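Local coordinates for chitinase (Thermococcus kodakarensis KOD1, PDB 5DHE), which hydrolyses chitin, the domain here being one of its chitin-binding domains, which probably holds the enzyme on the insoluble polysaccharide, at residues 88-91 against 96-99. Residues are numbered along the deposited sequence; the frame is centred on the assembly and turned at random.
Sequences MYLY and LWDV
Leu90 O accepts the backbone N-H of Trp97 at 2.7 Å (O to N). Leu90 N in turn donates to Asp98 O over 2.9 Å in an almost straight bond, 177° at the hydrogen. The register then slips by one residue before Tyr91 pairs with Leu96. Trp97 carries the distortion: its CB turns toward strand 85-92 and meets Leu90 CD2 at 3.8 Å, while its indole swings out to meet the ring of Tyr31 edge-to-face. On the face bearing Tyr89, Tyr91, Leu96 and Val99, Leu96 is the link between the two tyrosines. With CG anti to the backbone N (chi1 -180°), it sends CD1 over one face of the Tyr91 ring, 4.0 Å from the centroid and displaced toward the rim, a CH-pi contact. The same methyl reaches the edge of the Tyr89 ring near its plane and lies 3.9 Å from Tyr89 CB. Val99 runs alongside Tyr89, its CG2 4.0 Å from CD2 of that ring. Replacing Tyr91 with an alanine would probably uncover one side of the Leu96 methyl and leave that side chain freer to turn. On the other face Leu90 packs on Phe9 and Leu25 of the second sheet. Asp98 OD2 accepts a hydrogen bond from Phe9 N, and OD1 takes a weak one from Val99 N at 2.8 Å. Trp97 and Asp98 opposite Leu90 form a classic beta bulge, set in the antiparallel hairpin of strands 85-92 and 95-99 at one margin of a beta-sandwich, the fold of the cellulose-binding-domain family to which this chitin-binding domain is assigned.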
loop_
_atom_site.group_PDB
_atom_site.type_symbol
_atom_site.label_atom_id
_atom_site.label_comp_id
_atom_site.label_asym_id
_atom_site.label_seq_id
_atom_site.Cartn_x
_atom_site.Cartn_y
_atom_site.Cartn_z
ATOM N N MET A 88 6.317 2.809 -0.826
ATOM C CA MET A 88 5.413 1.681 -0.604
ATOM C C MET A 88 6.035 0.498 -1.310
ATOM O O MET A 88 6.645 0.647 -2.372
ATOM C CB MET A 88 4.015 1.941 -1.153
ATOM C CG MET A 88 3.362 3.133 -0.516
ATOM S SD MET A 88 1.584 3.099 -0.799
ATOM C CE MET A 88 1.538 3.503 -2.446
ATOM N N TYR A 89 5.909 -0.674 -0.695
ATOM C CA TYR A 89 6.490 -1.889 -1.256
ATOM C C TYR A 89 5.438 -2.981 -1.368
ATOM O O TYR A 89 4.722 -3.258 -0.402
ATOM C CB TYR A 89 7.607 -2.399 -0.352
ATOM C CG TYR A 89 8.678 -1.390 -0.045
ATOM C CD1 TYR A 89 8.461 -0.371 0.880
ATOM C CD2 TYR A 89 9.904 -1.437 -0.701
ATOM C CE1 TYR A 89 9.438 0.579 1.139
ATOM C CE2 TYR A 89 10.881 -0.502 -0.453
ATOM C CZ TYR A 89 10.645 0.502 0.465
ATOM O OH TYR A 89 11.621 1.437 0.701
ATOM N N LEU A 90 5.359 -3.613 -2.536
ATOM C CA LEU A 90 4.400 -4.701 -2.744
ATOM C C LEU A 90 5.111 -6.048 -2.699
ATOM O O LEU A 90 6.055 -6.294 -3.463
ATOM C CB LEU A 90 3.688 -4.554 -4.096
ATOM C CG LEU A 90 2.821 -5.762 -4.506
ATOM C CD1 LEU A 90 1.611 -5.865 -3.586
ATOM C CD2 LEU A 90 2.332 -5.591 -5.953
ATOM N N TYR A 91 4.667 -6.905 -1.794
ATOM C CA TYR A 91 5.239 -8.238 -1.648
ATOM C C TYR A 91 4.161 -9.274 -1.906
ATOM O O TYR A 91 3.010 -9.148 -1.454
ATOM C CB TYR A 91 5.758 -8.456 -0.227
ATOM C CG TYR A 91 6.929 -7.590 0.125
ATOM C CD1 TYR A 91 8.226 -7.987 -0.189
ATOM C CD2 TYR A 91 6.737 -6.369 0.767
ATOM C CE1 TYR A 91 9.320 -7.174 0.132
ATOM C CE2 TYR A 91 7.810 -5.555 1.087
ATOM C CZ TYR A 91 9.094 -5.959 0.769
ATOM O OH TYR A 91 10.161 -5.151 1.088
ATOM N N LEU A 96 9.643 -9.202 -3.583
ATOM C CA LEU A 96 9.302 -7.807 -3.856
ATOM C C LEU A 96 8.844 -7.707 -5.310
ATOM O O LEU A 96 9.619 -7.957 -6.238
ATOM C CB LEU A 96 10.533 -6.916 -3.607
ATOM C CG LEU A 96 10.342 -5.418 -3.845
ATOM C CD1 LEU A 96 9.351 -4.851 -2.844
ATOM C CD2 LEU A 96 11.685 -4.696 -3.721
ATOM N N TRP A 97 7.573 -7.356 -5.489
ATOM C CA TRP A 97 6.981 -7.219 -6.817
ATOM C C TRP A 97 7.102 -5.827 -7.411
ATOM O O TRP A 97 7.391 -5.684 -8.595
ATOM C CB TRP A 97 5.504 -7.607 -6.761
ATOM C CG TRP A 97 5.273 -9.085 -6.865
ATOM C CD1 TRP A 97 6.075 -10.083 -6.392
ATOM C CD2 TRP A 97 4.188 -9.724 -7.538
ATOM N NE1 TRP A 97 5.561 -11.313 -6.740
ATOM C CE2 TRP A 97 4.400 -11.119 -7.445
ATOM C CE3 TRP A 97 3.052 -9.249 -8.213
ATOM C CZ2 TRP A 97 3.519 -12.054 -8.008
ATOM C CZ3 TRP A 97 2.172 -10.177 -8.775
ATOM C CH2 TRP A 97 2.414 -11.563 -8.668
ATOM N N ASP A 98 6.881 -4.801 -6.598
ATOM C CA ASP A 98 6.959 -3.436 -7.104
ATOM C C ASP A 98 7.210 -2.470 -5.957
ATOM O O ASP A 98 7.063 -2.828 -4.787
ATOM C CB ASP A 98 5.640 -3.091 -7.815
ATOM C CG ASP A 98 5.766 -1.914 -8.774
ATOM O OD1 ASP A 98 6.893 -1.445 -9.028
ATOM O OD2 ASP A 98 4.720 -1.465 -9.290
ATOM N N VAL A 99 7.580 -1.249 -6.317
ATOM C CA VAL A 99 7.869 -0.199 -5.351
ATOM C C VAL A 99 7.284 1.105 -5.863
ATOM O O VAL A 99 7.332 1.388 -7.061
ATOM C CB VAL A 99 9.406 0.023 -5.202
ATOM C CG1 VAL A 99 9.685 1.196 -4.271
ATOM C CG2 VAL A 99 10.091 -1.238 -4.668
#